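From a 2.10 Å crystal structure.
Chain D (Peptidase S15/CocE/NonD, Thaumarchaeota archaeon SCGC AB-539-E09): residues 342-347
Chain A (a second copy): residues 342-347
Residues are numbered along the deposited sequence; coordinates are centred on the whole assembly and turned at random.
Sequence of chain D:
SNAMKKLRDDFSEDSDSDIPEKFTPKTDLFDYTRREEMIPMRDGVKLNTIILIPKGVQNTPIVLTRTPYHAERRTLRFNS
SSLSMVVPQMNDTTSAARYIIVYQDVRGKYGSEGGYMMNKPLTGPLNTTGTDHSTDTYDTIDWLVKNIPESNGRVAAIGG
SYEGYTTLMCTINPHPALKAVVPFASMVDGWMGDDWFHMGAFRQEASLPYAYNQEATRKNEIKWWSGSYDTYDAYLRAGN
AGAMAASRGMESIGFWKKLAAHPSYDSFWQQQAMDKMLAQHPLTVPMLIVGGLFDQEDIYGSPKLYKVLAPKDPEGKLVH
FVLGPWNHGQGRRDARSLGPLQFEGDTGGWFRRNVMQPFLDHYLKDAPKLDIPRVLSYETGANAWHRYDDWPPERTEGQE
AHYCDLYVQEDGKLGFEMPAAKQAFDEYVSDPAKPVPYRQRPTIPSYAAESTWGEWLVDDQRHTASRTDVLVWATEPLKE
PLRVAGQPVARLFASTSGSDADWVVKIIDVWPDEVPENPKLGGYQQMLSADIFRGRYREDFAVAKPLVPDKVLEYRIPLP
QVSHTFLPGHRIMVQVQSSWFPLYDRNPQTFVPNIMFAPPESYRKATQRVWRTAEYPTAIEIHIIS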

# COMPACT_ATOMS: atom_id res chain seq x y z
N GLN D 342 8.94 -8.56 -14.18
CA GLN D 342 10.15 -8.02 -13.55
C GLN D 342 11.36 -8.29 -14.44
O GLN D 342 11.62 -9.44 -14.79
CB GLN D 342 10.34 -8.62 -12.15
CG GLN D 342 9.46 -7.96 -11.10
CD GLN D 342 9.45 -8.71 -9.80
OE1 GLN D 342 9.10 -9.90 -9.73
NE2 GLN D 342 9.81 -8.03 -8.72
N PHE D 343 12.07 -7.22 -14.82
CA PHE D 343 13.22 -7.31 -15.71
C PHE D 343 14.54 -7.20 -14.93
O PHE D 343 14.54 -6.79 -13.77
CB PHE D 343 13.13 -6.24 -16.81
CG PHE D 343 11.74 -6.10 -17.41
CD1 PHE D 343 11.10 -7.19 -17.98
CD2 PHE D 343 11.07 -4.88 -17.38
CE1 PHE D 343 9.81 -7.08 -18.50
CE2 PHE D 343 9.78 -4.76 -17.91
CZ PHE D 343 9.16 -5.86 -18.47
N GLU D 344 15.65 -7.61 -15.55
CA GLU D 344 16.96 -7.60 -14.90
C GLU D 344 17.55 -6.17 -14.77
O GLU D 344 18.36 -5.74 -15.59
CB GLU D 344 17.94 -8.55 -15.63
CG GLU D 344 17.72 -10.01 -15.28
CD GLU D 344 18.12 -10.37 -13.86
OE1 GLU D 344 19.33 -10.60 -13.62
OE2 GLU D 344 17.23 -10.36 -12.97
N GLY D 345 17.12 -5.48 -13.71
CA GLY D 345 17.57 -4.13 -13.39
C GLY D 345 16.88 -3.05 -14.20
O GLY D 345 15.94 -3.34 -14.95
N ASP D 346 17.33 -1.79 -14.04
CA ASP D 346 16.80 -0.65 -14.78
C ASP D 346 17.28 -0.72 -16.23
O ASP D 346 18.34 -0.18 -16.57
CB ASP D 346 17.21 0.69 -14.10
CG ASP D 346 16.74 1.95 -14.82
OD1 ASP D 346 15.94 1.84 -15.77
OD2 ASP D 346 17.19 3.05 -14.43
N THR D 347 16.49 -1.39 -17.09
CA THR D 347 16.80 -1.58 -18.51
C THR D 347 16.82 -0.25 -19.27
O THR D 347 17.61 -0.10 -20.21
CB THR D 347 15.80 -2.56 -19.14
OG1 THR D 347 14.48 -2.00 -19.05
CG2 THR D 347 15.84 -3.94 -18.50
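Chain A 342-347: QFEGDT

Both copies of the Gln-Phe-Glu-Gly-Asp-Thr segment follow nearly the same backbone path. Phi/psi is -103/163 at D:Phe343 and -102/163 at A:Phe343, then -75/84 and -79/87 at the two Glu344 residues, and both Gly345 residues take a positive phi of 81°, with psi of -174° in chain D and -175° in chain A. Each segment carries a weak internal hydrogen bond, Gly345 N to Phe343 O, of 2.9 Å between these atoms in D:Gly345 and D:Phe343 and 3.0 Å between those in A:Gly345 and A:Phe343. Asp346 then occupies the N-cap position before a helix in each chain.

The register is reciprocal: D:Glu344 CA lies 3.8 Å from A:Gly345 CA, and D:Gly345 CA lies 4.0 Å from A:Glu344 CA. Chain A is therefore laid on chain D with the residue order reversed about the Glu-Gly junction, as expected for two copies related by an approximate twofold. At the centre D:Gly345 N and A:Gly345 N approach to 3.2 Å; both are donors, so this is proximity without a hydrogen bond.

What binds the two segments directly is a pair of matching hydrogen bonds from backbone to carboxylate. A:Asp346 N donates to D:Glu344 OE2 at 3.0 Å with an N-H...O angle of 155°, and D:Asp346 N donates to A:Glu344 OE2 at 3.1 Å and 153°. The CA-to-CB bond of each Glu344 points sideways, yet chi1 and chi2 both in the m well (-79°/-70° in chain D, -81°/-71° in chain A) bring the carboxylate to the partner. The same oxygens pack on glycine: D:Glu344 OE2 is 3.5 Å from A:Gly345 CA, and A:Glu344 OE2 is 3.6 Å from D:Gly345 CA.

This packing leaves no room for a beta carbon. An ideal CB on D:Gly345 would fall 2.7 Å from A:Glu344 CD, and one on A:Gly345 would fall 2.6 Å from D:Glu344 OE2; the positive phi independently favours glycine.

Water extends the exchange. Water 1 donates to A:Glu344 O and D:Glu344 OE1, each at 2.7 Å, and water 2 makes the converse bridge, donating to D:Glu344 O and A:Glu344 OE1, also at 2.7 Å each. The CA-to-CB bond of each Asp346 points sideways, and with chi1 in t the end of the side chain leads away and caps a backbone nitrogen just beyond the segment. The CA-to-CB bond of each Phe343 points away from the partner. Altogether the contact buries 232 Å², most of it at Glu344 and Gly345.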

# COMPACT_ATOMS: atom_id res chain seq x y z
N GLN A 342 18.19 -0.32 -4.58
CA GLN A 342 17.78 -1.14 -5.73
C GLN A 342 19.01 -1.68 -6.46
O GLN A 342 19.90 -0.91 -6.82
CB GLN A 342 16.88 -0.34 -6.67
CG GLN A 342 15.51 -0.04 -6.07
CD GLN A 342 14.70 0.90 -6.92
OE1 GLN A 342 15.06 2.07 -7.12
NE2 GLN A 342 13.57 0.42 -7.42
N PHE A 343 19.06 -3.00 -6.63
CA PHE A 343 20.18 -3.68 -7.27
C PHE A 343 19.84 -4.05 -8.72
O PHE A 343 18.67 -3.99 -9.11
CB PHE A 343 20.60 -4.93 -6.44
CG PHE A 343 20.74 -4.65 -4.95
CD1 PHE A 343 21.55 -3.62 -4.49
CD2 PHE A 343 20.04 -5.42 -4.02
CE1 PHE A 343 21.65 -3.35 -3.12
CE2 PHE A 343 20.15 -5.15 -2.65
CZ PHE A 343 20.96 -4.13 -2.21
N GLU A 344 20.86 -4.36 -9.53
CA GLU A 344 20.65 -4.66 -10.95
C GLU A 344 20.13 -6.09 -11.14
O GLU A 344 20.91 -7.03 -11.34
CB GLU A 344 21.93 -4.41 -11.76
CG GLU A 344 22.14 -2.95 -12.12
CD GLU A 344 21.17 -2.40 -13.15
OE1 GLU A 344 21.39 -2.66 -14.36
OE2 GLU A 344 20.20 -1.72 -12.76
N GLY A 345 18.81 -6.23 -11.07
CA GLY A 345 18.11 -7.50 -11.23
C GLY A 345 18.11 -8.35 -9.98
O GLY A 345 18.59 -7.92 -8.92
N ASP A 346 17.57 -9.58 -10.08
CA ASP A 346 17.54 -10.52 -8.97
C ASP A 346 18.93 -11.14 -8.79
O ASP A 346 19.24 -12.17 -9.39
CB ASP A 346 16.45 -11.60 -9.19
CG ASP A 346 16.38 -12.68 -8.12
OD1 ASP A 346 17.02 -12.51 -7.06
OD2 ASP A 346 15.69 -13.69 -8.34
N THR A 347 19.77 -10.49 -7.95
CA THR A 347 21.15 -10.91 -7.66
C THR A 347 21.20 -12.29 -6.97
O THR A 347 22.17 -13.02 -7.15
CB THR A 347 21.86 -9.84 -6.81
OG1 THR A 347 21.19 -9.72 -5.56
CG2 THR A 347 21.93 -8.49 -7.51
O HOH W 1 20.74 -9.77 -11.47
O HOH W 2 19.54 -3.35 -16.19
O HOH W 3 20.51 0.25 -15.01